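Local atomic coordinates of GTP cyclohydrolase 1 type 2 homolog (Staphylococcus aureus subsp. aureus, PDB entry 3LNL), a protein that is of unknown function but belongs to the NIF3 family, binds zinc at a dinuclear centre and assembles into a toroid-shaped hexamer capped by PII-like domains. Residues B[18-29]-B[99-108]; B[122-133]-B[236-247]. The protein carries 2 engineered substitutions. All coordinates share one frame; numbering follows the deposited sequence.

Contact 1 of 2, residues B[18-29]-B[99-108]; sequences VPFSTAESWDNV and IAMHTNLDVN. With ZN (zinc ion), chain G.
Ala23 and Asn104 bring the two backbones to within 4.1 Å between CA atoms, where the loop 18-29, with a short 3-10 turn at 20-22, wraps round the end of strand 97-100 and the start of helix 103-106. The carboxylate of Asp27 ties the two together. Asp27 OD2 accepts from Thr103 N at 2.8 Å and from Thr103 OG1 at 2.6 Å, at the first residue of the helix. OD1 accepts a hydrogen bond from His102 ND1 on its syn side at 2.8 Å, somewhat out of the carboxylate plane; the bond is almost straight (170°) and lies in the imidazole plane. Asn28 N reaches OD1 from the opposite face of the carboxylate. With both oxygens doubly engaged, the carboxylate is fixed in rotation and in turn orients the ring of His102, whose NE2 meets a zinc-bound water. His102 thus stands in the second shell of the zinc site, with Asp27 positioning it from behind, while Asp106 chelates one zinc ion directly through OD1 and OD2, with His68 and Glu333 completing the protein ligands.

Thr103 OG1 also accepts from Glu24 N at 2.8 Å; its chi1 of 60° sets the hydroxyl between its own N and carbonyl carbon, within reach of both partners. Farther along, Asn104 ND2 donates to Val18 O (2.9 Å), approaching from above the carbonyl plane, and the Phe20 ring lies obliquely beside the same amide. Val18 CB presses tightly on Met101 CE. A water joins Thr22 OG1, Asn104 O and Asn108 ND2; Asn108 also bonds His17 O through ND2 and His110 N through OD1. Helix 7-17 packs on Phe20 and Ile99, helix 112-119 on Leu105 and Asp106, and strand 240-253 places Tyr240 against Pro19 and Asn108.

Contact 2 of 2, residues B[122-133]-B[236-247]; sequences LKNISIINNQQD and QTSLYGLGVMAE
Two antiparallel strand pairings, 125-127 with 244-247 (165° between their directions) and 130-133 with 236-238 (137°), run in succession along the connection between the NIF3 body and the PII-like domain. In this antiparallel ladder, part of a larger mixed sheet, the first segment turns a corner at Asn124 and the second at Leu239, and a beta bulge shifts the register by one residue between Lys123 and Ser126. Paired backbone bonds hold Lys123 to Glu247, Ser126 to Met245 and, at the far end, Asp133 to Gln236.

Between these pairs, side-chain amides supplement the backbone bonds Ile128 N to Gly243 O and Gln131 N to Tyr240 O. Asn129 ND2 donates to Leu242 O at 2.7 Å, and Asn130 ND2 to Ser238 O at 2.9 Å; both acceptors lie in the plane of the donating amide, and both bonds are nearly straight. Gln296 and Gln300 grip the Asn129 amide at OD1, so its orientation is fixed from two sides. A water further links Asn129 O with Leu242 N.

Ile125 straddles two residues, laying CG1 on Ala246 CB (3.7 Å) and CG2 on Val244 CB, while helix 112-119 packs against it. Ile128 sets CG2 against Met245 CB. Having no side chain, Gly241 lets Ile127 CG2 and Ile128 O lie directly against its backbone. At Ser238 the hydroxyl stands anti to its own N (chi1 -179°), which turns OG toward the following residues: in an ST turn it accepts from Tyr240 N at 2.9 Å, and a water connects this OG to Asp133 OD2.

Contact 1 lies deeper, near the centre of the chain, and combines a polar network round a carboxylate beside the zinc site with apolar packing; contact 2 is a longer strand pairing, more exposed and held mostly by backbone bonds. Their centres are about 16 Å apart, yet they touch: Gln131 NE2 probably donates to Thr22 O, and Gly241 N to Val107 O, so the strand junction abuts both segments of contact 1. Leu242 of contact 2 also approaches Asp106. At its outer end contact 2 meets another copy of the protein, where Thr237 OG1 is hydrogen-bonded to Glu215 of the third subunit; in contact 1, Asn28 ND2, bonded to Ile72 O of its own chain, also bonds Thr77 O of the second subunit.

Contact 1 of 2, residues B[18-29]-B[99-108]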
loop_
_atom_site.group_PDB
_atom_site.type_symbol
_atom_site.label_atom_id
_atom_site.label_comp_id
_atom_site.label_asym_id
_atom_site.label_seq_id
_atom_site.Cartn_x
_atom_site.Cartn_y
_atom_site.Cartn_z
ATOM N N VAL B 18 30.545 -10.158 -13.020
ATOM C CA VAL B 18 29.795 -9.733 -11.827
ATOM C C VAL B 18 28.480 -9.123 -12.303
ATOM O O VAL B 18 28.312 -7.884 -12.351
ATOM C CB VAL B 18 30.581 -8.693 -10.974
ATOM C CG1 VAL B 18 29.837 -8.340 -9.657
ATOM C CG2 VAL B 18 32.044 -9.152 -10.672
ATOM N N PRO B 19 27.568 -9.988 -12.753
ATOM C CA PRO B 19 26.460 -9.499 -13.576
ATOM C C PRO B 19 25.630 -8.428 -12.883
ATOM O O PRO B 19 25.173 -8.641 -11.754
ATOM C CB PRO B 19 25.602 -10.733 -13.809
ATOM C CG PRO B 19 26.454 -11.897 -13.487
ATOM C CD PRO B 19 27.681 -11.457 -12.762
ATOM N N PHE B 20 25.382 -7.325 -13.593
ATOM C CA PHE B 20 24.645 -6.223 -12.989
ATOM C C PHE B 20 23.222 -6.636 -12.608
ATOM O O PHE B 20 22.651 -6.084 -11.665
ATOM C CB PHE B 20 24.678 -5.018 -13.900
ATOM C CG PHE B 20 26.022 -4.367 -13.920
ATOM C CD1 PHE B 20 26.930 -4.646 -14.917
ATOM C CD2 PHE B 20 26.419 -3.554 -12.865
ATOM C CE1 PHE B 20 28.191 -4.075 -14.916
ATOM C CE2 PHE B 20 27.683 -2.981 -12.840
ATOM C CZ PHE B 20 28.571 -3.228 -13.869
ATOM N N SER B 21 22.690 -7.647 -13.298
ATOM C CA SER B 21 21.360 -8.159 -13.034
ATOM C C SER B 21 21.233 -8.847 -11.651
ATOM O O SER B 21 20.132 -9.041 -11.159
ATOM C CB SER B 21 20.972 -9.155 -14.160
ATOM O OG SER B 21 21.672 -10.412 -14.043
ATOM N N THR B 22 22.354 -9.207 -11.027
ATOM C CA THR B 22 22.284 -9.826 -9.719
ATOM C C THR B 22 22.178 -8.788 -8.616
ATOM O O THR B 22 22.049 -9.167 -7.434
ATOM C CB THR B 22 23.435 -10.808 -9.476
ATOM O OG1 THR B 22 24.695 -10.128 -9.504
ATOM C CG2 THR B 22 23.382 -11.968 -10.570
ATOM N N ALA B 23 22.280 -7.490 -8.974
ATOM C CA ALA B 23 22.047 -6.428 -7.986
ATOM C C ALA B 23 20.583 -6.423 -7.567
ATOM O O ALA B 23 19.731 -6.864 -8.327
ATOM C CB ALA B 23 22.465 -5.047 -8.549
ATOM N N GLU B 24 20.286 -5.937 -6.360
ATOM C CA GLU B 24 18.899 -5.851 -5.878
ATOM C C GLU B 24 18.165 -4.844 -6.730
ATOM O O GLU B 24 18.774 -3.959 -7.296
ATOM C CB GLU B 24 18.839 -5.406 -4.406
ATOM C CG GLU B 24 19.655 -6.260 -3.463
ATOM C CD GLU B 24 19.007 -7.572 -3.176
ATOM O OE1 GLU B 24 19.735 -8.513 -2.776
ATOM O OE2 GLU B 24 17.765 -7.646 -3.287
ATOM N N SER B 25 16.842 -4.979 -6.831
ATOM C CA SER B 25 16.052 -4.132 -7.725
ATOM C C SER B 25 15.949 -2.685 -7.259
ATOM O O SER B 25 15.767 -1.804 -8.073
ATOM C CB SER B 25 14.635 -4.701 -7.877
ATOM O OG SER B 25 14.006 -4.668 -6.612
ATOM N N TRP B 26 16.126 -2.421 -5.962
ATOM C CA TRP B 26 16.211 -1.042 -5.464
ATOM C C TRP B 26 17.577 -0.359 -5.717
ATOM O O TRP B 26 17.699 0.821 -5.472
ATOM C CB TRP B 26 15.895 -0.957 -3.948
ATOM C CG TRP B 26 16.684 -1.921 -3.122
ATOM C CD1 TRP B 26 16.254 -3.134 -2.653
ATOM C CD2 TRP B 26 18.055 -1.776 -2.685
ATOM N NE1 TRP B 26 17.292 -3.767 -1.968
ATOM C CE2 TRP B 26 18.393 -2.954 -1.963
ATOM C CE3 TRP B 26 19.010 -0.789 -2.832
ATOM C CZ2 TRP B 26 19.642 -3.159 -1.421
ATOM C CZ3 TRP B 26 20.274 -0.997 -2.275
ATOM C CH2 TRP B 26 20.565 -2.174 -1.570
ATOM N N ASP B 27 18.609 -1.112 -6.123
ATOM C CA ASP B 27 19.962 -0.590 -6.164
ATOM C C ASP B 27 20.150 0.267 -7.435
ATOM O O ASP B 27 19.274 0.288 -8.331
ATOM C CB ASP B 27 20.941 -1.764 -6.166
ATOM C CG ASP B 27 22.294 -1.425 -5.628
ATOM O OD1 ASP B 27 22.593 -0.252 -5.330
ATOM O OD2 ASP B 27 23.110 -2.394 -5.533
ATOM N N ASN B 28 21.245 1.007 -7.471
ATOM C CA ASN B 28 21.608 1.817 -8.615
ATOM C C ASN B 28 23.009 1.446 -9.059
ATOM O O ASN B 28 23.994 1.903 -8.470
ATOM C CB ASN B 28 21.498 3.279 -8.247
ATOM C CG ASN B 28 21.505 4.181 -9.471
ATOM O OD1 ASN B 28 21.023 3.789 -10.511
ATOM N ND2 ASN B 28 22.105 5.362 -9.359
ATOM N N VAL B 29 23.112 0.586 -10.078
ATOM C CA VAL B 29 24.409 0.007 -10.468
ATOM C C VAL B 29 24.751 0.241 -11.918
ATOM O O VAL B 29 23.887 0.618 -12.731
ATOM C CB VAL B 29 24.539 -1.507 -10.109
ATOM C CG1 VAL B 29 24.487 -1.722 -8.575
ATOM C CG2 VAL B 29 23.490 -2.352 -10.799
ATOM N N ILE B 99 31.593 4.088 -12.400
ATOM C CA ILE B 99 30.763 2.883 -12.439
ATOM C C ILE B 99 30.591 2.365 -11.006
ATOM O O ILE B 99 31.541 2.360 -10.232
ATOM C CB ILE B 99 31.495 1.772 -13.276
ATOM C CG1 ILE B 99 31.640 2.231 -14.746
ATOM C CG2 ILE B 99 30.823 0.364 -13.095
ATOM C CD1 ILE B 99 32.776 1.421 -15.567
ATOM N N ALA B 100 29.373 1.962 -10.657
ATOM C CA ALA B 100 29.099 1.404 -9.373
ATOM C C ALA B 100 28.860 -0.098 -9.529
ATOM O O ALA B 100 27.976 -0.545 -10.295
ATOM C CB ALA B 100 27.824 2.034 -8.727
ATOM N N MET B 101 29.639 -0.868 -8.792
ATOM C CA MET B 101 29.428 -2.312 -8.668
ATOM C C MET B 101 29.040 -2.536 -7.230
ATOM O O MET B 101 29.918 -2.799 -6.362
ATOM C CB MET B 101 30.718 -3.063 -9.072
ATOM C CG MET B 101 31.036 -2.947 -10.599
ATOM S SD MET B 101 32.570 -3.820 -10.933
ATOM C CE MET B 101 31.948 -5.525 -11.037
ATOM N N HIS B 102 27.720 -2.413 -6.970
ATOM C CA HIS B 102 27.233 -2.386 -5.615
ATOM C C HIS B 102 26.729 -3.751 -5.170
ATOM O O HIS B 102 27.552 -4.654 -5.006
ATOM C CB HIS B 102 26.217 -1.281 -5.390
ATOM C CG HIS B 102 25.927 -1.045 -3.950
ATOM N ND1 HIS B 102 24.677 -0.675 -3.487
ATOM C CD2 HIS B 102 26.718 -1.183 -2.856
ATOM C CE1 HIS B 102 24.725 -0.567 -2.162
ATOM N NE2 HIS B 102 25.945 -0.883 -1.753
ATOM N N THR B 103 25.412 -3.959 -5.044
ATOM C CA THR B 103 24.963 -5.224 -4.484
ATOM C C THR B 103 25.291 -6.418 -5.413
ATOM O O THR B 103 25.432 -7.502 -4.907
ATOM C CB THR B 103 23.494 -5.233 -4.034
ATOM O OG1 THR B 103 22.637 -4.939 -5.137
ATOM C CG2 THR B 103 23.256 -4.224 -2.863
ATOM N N ASN B 104 25.459 -6.234 -6.735
ATOM C CA ASN B 104 26.059 -7.311 -7.556
ATOM C C ASN B 104 27.404 -7.830 -7.037
ATOM O O ASN B 104 27.685 -9.031 -7.075
ATOM C CB ASN B 104 26.091 -7.011 -9.088
ATOM C CG ASN B 104 26.761 -5.699 -9.429
ATOM O OD1 ASN B 104 26.622 -4.692 -8.700
ATOM N ND2 ASN B 104 27.536 -5.703 -10.535
ATOM N N LEU B 105 28.219 -6.951 -6.491
ATOM C CA LEU B 105 29.481 -7.395 -5.898
ATOM C C LEU B 105 29.293 -7.976 -4.495
ATOM O O LEU B 105 30.068 -8.840 -4.109
ATOM C CB LEU B 105 30.488 -6.238 -5.883
ATOM C CG LEU B 105 31.940 -6.608 -5.634
ATOM C CD1 LEU B 105 32.553 -7.343 -6.846
ATOM C CD2 LEU B 105 32.682 -5.269 -5.300
ATOM N N ASP B 106 28.274 -7.520 -3.745
ATOM C CA ASP B 106 27.943 -8.110 -2.427
ATOM C C ASP B 106 27.527 -9.569 -2.535
ATOM O O ASP B 106 27.746 -10.337 -1.594
ATOM C CB ASP B 106 26.845 -7.318 -1.681
ATOM C CG ASP B 106 27.366 -5.993 -1.128
ATOM O OD1 ASP B 106 28.451 -6.061 -0.479
ATOM O OD2 ASP B 106 26.706 -4.920 -1.333
ATOM N N VAL B 107 26.932 -9.948 -3.669
ATOM C CA VAL B 107 26.381 -11.282 -3.828
ATOM C C VAL B 107 27.200 -12.198 -4.739
ATOM O O VAL B 107 26.872 -13.371 -4.940
ATOM C CB VAL B 107 24.938 -11.246 -4.338
ATOM C CG1 VAL B 107 24.028 -10.368 -3.404
ATOM C CG2 VAL B 107 24.881 -10.842 -5.856
ATOM N N ASN B 108 28.316 -11.698 -5.234
ATOM C CA ASN B 108 29.138 -12.459 -6.161
ATOM C C ASN B 108 30.004 -13.504 -5.430
ATOM O O ASN B 108 30.595 -13.186 -4.378
ATOM C CB ASN B 108 30.048 -11.498 -6.885
ATOM C CG ASN B 108 30.697 -12.133 -8.070
ATOM O OD1 ASN B 108 31.820 -12.655 -7.969
ATOM N ND2 ASN B 108 29.972 -12.132 -9.208
HETATM ZN ZN ZN G . 28.183 -3.979 0.180
HETATM O O HOH W 1 27.422 -10.891 -9.005
HETATM O O HOH W 2 27.169 -2.158 0.308
HETATM O O HOH W 3 26.829 -4.280 1.877
#

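Contact 2 of 2, residues B[122-133]-B[236-247]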
loop_
_atom_site.group_PDB
_atom_site.type_symbol
_atom_site.label_atom_id
_atom_site.label_comp_id
_atom_site.label_asym_id
_atom_site.label_seq_id
_atom_site.Cartn_x
_atom_site.Cartn_y
_atom_site.Cartn_z
ATOM N N LEU B 122 39.830 -17.364 6.748
ATOM C CA LEU B 122 38.861 -18.438 6.956
ATOM C C LEU B 122 38.950 -19.457 5.847
ATOM O O LEU B 122 39.512 -19.173 4.781
ATOM C CB LEU B 122 37.446 -17.913 7.054
ATOM C CG LEU B 122 37.260 -16.788 8.078
ATOM C CD1 LEU B 122 35.813 -16.293 8.098
ATOM C CD2 LEU B 122 37.765 -17.200 9.481
ATOM N N LYS B 123 38.399 -20.637 6.124
ATOM C CA LYS B 123 38.403 -21.788 5.224
ATOM C C LYS B 123 36.962 -22.152 4.882
ATOM O O LYS B 123 36.020 -21.646 5.506
ATOM C CB LYS B 123 39.027 -23.015 5.903
ATOM C CG LYS B 123 40.475 -22.861 6.352
ATOM C CD LYS B 123 41.430 -22.662 5.185
ATOM C CE LYS B 123 42.868 -22.621 5.622
ATOM N NZ LYS B 123 43.708 -22.483 4.426
ATOM N N ASN B 124 36.827 -23.034 3.890
ATOM C CA ASN B 124 35.550 -23.646 3.507
ATOM C C ASN B 124 34.471 -22.609 3.267
ATOM O O ASN B 124 33.389 -22.685 3.817
ATOM C CB ASN B 124 35.122 -24.700 4.562
ATOM C CG ASN B 124 36.106 -25.877 4.622
ATOM O OD1 ASN B 124 36.718 -26.228 3.615
ATOM N ND2 ASN B 124 36.272 -26.466 5.799
ATOM N N ILE B 125 34.813 -21.595 2.475
ATOM C CA ILE B 125 33.972 -20.444 2.311
ATOM C C ILE B 125 32.917 -20.738 1.244
ATOM O O ILE B 125 33.269 -21.156 0.135
ATOM C CB ILE B 125 34.783 -19.215 1.850
ATOM C CG1 ILE B 125 35.902 -18.898 2.851
ATOM C CG2 ILE B 125 33.859 -17.967 1.754
ATOM C CD1 ILE B 125 36.950 -17.898 2.335
ATOM N N SER B 126 31.639 -20.577 1.563
ATOM C CA SER B 126 30.632 -20.627 0.516
ATOM C C SER B 126 29.534 -19.599 0.669
ATOM O O SER B 126 29.206 -19.166 1.781
ATOM C CB SER B 126 30.034 -22.028 0.348
ATOM O OG SER B 126 29.388 -22.447 1.471
ATOM N N ILE B 127 28.964 -19.269 -0.493
ATOM C CA ILE B 127 27.881 -18.350 -0.615
ATOM C C ILE B 127 26.691 -18.892 0.159
ATOM O O ILE B 127 26.423 -20.101 0.126
ATOM C CB ILE B 127 27.484 -18.113 -2.110
ATOM C CG1 ILE B 127 28.576 -17.285 -2.806
ATOM C CG2 ILE B 127 26.098 -17.410 -2.213
ATOM C CD1 ILE B 127 28.650 -15.774 -2.355
ATOM N N ILE B 128 25.982 -17.983 0.838
ATOM C CA ILE B 128 24.693 -18.303 1.480
ATOM C C ILE B 128 23.615 -17.334 0.986
ATOM O O ILE B 128 23.891 -16.368 0.220
ATOM C CB ILE B 128 24.781 -18.296 3.062
ATOM C CG1 ILE B 128 25.286 -16.958 3.551
ATOM C CG2 ILE B 128 25.622 -19.489 3.566
ATOM C CD1 ILE B 128 25.291 -16.792 5.049
ATOM N N ASN B 129 22.383 -17.591 1.412
ATOM C CA ASN B 129 21.220 -16.796 0.984
ATOM C C ASN B 129 21.073 -16.764 -0.547
ATOM O O ASN B 129 20.781 -15.723 -1.147
ATOM C CB ASN B 129 21.265 -15.374 1.582
ATOM C CG ASN B 129 21.240 -15.380 3.116
ATOM O OD1 ASN B 129 20.446 -16.077 3.699
ATOM N ND2 ASN B 129 22.170 -14.686 3.758
ATOM N N ASN B 130 21.272 -17.902 -1.188
ATOM C CA ASN B 130 21.324 -17.947 -2.653
ATOM C C ASN B 130 20.093 -17.440 -3.357
ATOM O O ASN B 130 18.980 -17.746 -2.951
ATOM C CB ASN B 130 21.618 -19.359 -3.156
ATOM C CG ASN B 130 22.847 -19.907 -2.545
ATOM O OD1 ASN B 130 22.936 -19.916 -1.337
ATOM N ND2 ASN B 130 23.853 -20.239 -3.352
ATOM N N GLN B 131 20.312 -16.685 -4.444
ATOM C CA GLN B 131 19.224 -16.262 -5.313
ATOM C C GLN B 131 18.612 -17.532 -5.985
ATOM O O GLN B 131 19.181 -18.639 -5.868
ATOM C CB GLN B 131 19.733 -15.230 -6.350
ATOM C CG GLN B 131 20.420 -14.042 -5.713
ATOM C CD GLN B 131 20.852 -12.956 -6.705
ATOM O OE1 GLN B 131 20.875 -13.177 -7.926
ATOM N NE2 GLN B 131 21.170 -11.758 -6.169
ATOM N N GLN B 132 17.437 -17.379 -6.591
ATOM C CA GLN B 132 16.816 -18.439 -7.407
ATOM C C GLN B 132 16.701 -17.891 -8.812
ATOM O O GLN B 132 16.233 -16.781 -9.014
ATOM C CB GLN B 132 15.432 -18.866 -6.892
ATOM C CG GLN B 132 15.453 -19.606 -5.547
ATOM C CD GLN B 132 15.916 -21.063 -5.651
ATOM O OE1 GLN B 132 15.571 -21.784 -6.595
ATOM N NE2 GLN B 132 16.704 -21.500 -4.674
ATOM N N ASP B 133 17.173 -18.657 -9.773
ATOM C CA ASP B 133 17.088 -18.262 -11.163
ATOM C C ASP B 133 16.022 -19.088 -11.849
ATOM O O ASP B 133 15.907 -20.278 -11.608
ATOM C CB ASP B 133 18.449 -18.438 -11.836
ATOM C CG ASP B 133 19.561 -17.655 -11.118
ATOM O OD1 ASP B 133 19.353 -16.466 -10.767
ATOM O OD2 ASP B 133 20.639 -18.243 -10.899
ATOM N N GLN B 236 16.196 -22.896 -10.179
ATOM C CA GLN B 236 17.472 -23.448 -9.745
ATOM C C GLN B 236 18.116 -22.506 -8.763
ATOM O O GLN B 236 18.004 -21.299 -8.907
ATOM C CB GLN B 236 18.434 -23.574 -10.924
ATOM C CG GLN B 236 17.968 -24.473 -12.039
ATOM C CD GLN B 236 19.101 -24.798 -12.999
ATOM O OE1 GLN B 236 20.166 -24.191 -12.943
ATOM N NE2 GLN B 236 18.878 -25.766 -13.864
ATOM N N THR B 237 18.834 -23.070 -7.803
ATOM C CA THR B 237 19.579 -22.306 -6.848
ATOM C C THR B 237 20.744 -21.645 -7.538
ATOM O O THR B 237 21.506 -22.287 -8.232
ATOM C CB THR B 237 20.068 -23.186 -5.700
ATOM O OG1 THR B 237 18.931 -23.850 -5.144
ATOM C CG2 THR B 237 20.751 -22.337 -4.634
ATOM N N SER B 238 20.857 -20.338 -7.350
ATOM C CA SER B 238 21.855 -19.555 -8.027
ATOM C C SER B 238 23.200 -19.763 -7.338
ATOM O O SER B 238 23.256 -20.132 -6.176
ATOM C CB SER B 238 21.510 -18.058 -7.869
ATOM O OG SER B 238 22.463 -17.293 -8.545
ATOM N N LEU B 239 24.256 -19.396 -8.037
ATOM C CA LEU B 239 25.567 -19.282 -7.443
ATOM C C LEU B 239 25.755 -17.967 -6.670
ATOM O O LEU B 239 26.722 -17.842 -5.931
ATOM C CB LEU B 239 26.655 -19.452 -8.522
ATOM C CG LEU B 239 26.684 -20.853 -9.163
ATOM C CD1 LEU B 239 27.775 -20.902 -10.194
ATOM C CD2 LEU B 239 26.872 -21.983 -8.157
ATOM N N TYR B 240 24.844 -17.014 -6.893
ATOM C CA TYR B 240 24.864 -15.690 -6.287
ATOM C C TYR B 240 24.031 -15.694 -5.006
ATOM O O TYR B 240 22.975 -16.302 -4.932
ATOM C CB TYR B 240 24.380 -14.600 -7.299
ATOM C CG TYR B 240 25.173 -14.650 -8.613
ATOM C CD1 TYR B 240 24.724 -15.405 -9.722
ATOM C CD2 TYR B 240 26.390 -13.999 -8.724
ATOM C CE1 TYR B 240 25.487 -15.487 -10.904
ATOM C CE2 TYR B 240 27.148 -14.098 -9.854
ATOM C CZ TYR B 240 26.698 -14.847 -10.946
ATOM O OH TYR B 240 27.502 -14.885 -12.054
ATOM N N GLY B 241 24.523 -15.000 -3.982
ATOM C CA GLY B 241 23.780 -14.852 -2.743
ATOM C C GLY B 241 24.479 -13.888 -1.819
ATOM O O GLY B 241 25.704 -13.729 -1.893
ATOM N N LEU B 242 23.695 -13.239 -0.949
ATOM C CA LEU B 242 24.185 -12.278 0.037
ATOM C C LEU B 242 24.753 -12.936 1.308
ATOM O O LEU B 242 24.007 -13.446 2.168
ATOM C CB LEU B 242 23.094 -11.263 0.403
ATOM C CG LEU B 242 23.594 -10.186 1.360
ATOM C CD1 LEU B 242 24.586 -9.243 0.623
ATOM C CD2 LEU B 242 22.442 -9.411 1.969
ATOM N N GLY B 243 26.077 -12.920 1.378
ATOM C CA GLY B 243 26.828 -13.425 2.493
ATOM C C GLY B 243 27.590 -14.678 2.117
ATOM O O GLY B 243 27.355 -15.294 1.077
ATOM N N VAL B 244 28.518 -15.034 2.996
ATOM C CA VAL B 244 29.178 -16.326 2.989
ATOM C C VAL B 244 29.123 -16.970 4.357
ATOM O O VAL B 244 29.056 -16.281 5.403
ATOM C CB VAL B 244 30.678 -16.228 2.558
ATOM C CG1 VAL B 244 30.771 -15.809 1.056
ATOM C CG2 VAL B 244 31.518 -15.318 3.506
ATOM N N MET B 245 29.201 -18.303 4.360
ATOM C CA MET B 245 29.473 -19.067 5.575
ATOM C C MET B 245 30.867 -19.580 5.407
ATOM O O MET B 245 31.207 -20.055 4.334
ATOM C CB MET B 245 28.501 -20.265 5.770
ATOM C CG MET B 245 28.595 -20.920 7.162
ATOM S SD MET B 245 27.743 -19.939 8.472
ATOM C CE MET B 245 26.004 -20.146 7.941
ATOM N N ALA B 246 31.663 -19.552 6.475
ATOM C CA ALA B 246 33.000 -20.093 6.453
ATOM C C ALA B 246 33.364 -20.588 7.865
ATOM O O ALA B 246 32.545 -20.498 8.784
ATOM C CB ALA B 246 33.960 -19.017 6.003
ATOM N N GLU B 247 34.580 -21.109 8.022
ATOM C CA GLU B 247 35.062 -21.573 9.326
ATOM C C GLU B 247 36.470 -21.111 9.627
ATOM O O GLU B 247 37.285 -20.860 8.711
ATOM C CB GLU B 247 34.986 -23.113 9.521
ATOM C CG GLU B 247 34.429 -23.911 8.453
ATOM C CD GLU B 247 34.660 -25.397 8.680
ATOM O OE1 GLU B 247 34.069 -25.989 9.620
ATOM O OE2 GLU B 247 35.509 -25.961 7.969
HETATM O O HOH W 4 20.718 -13.183 -1.260
HETATM O O HOH W 5 23.311 -18.480 -11.149
#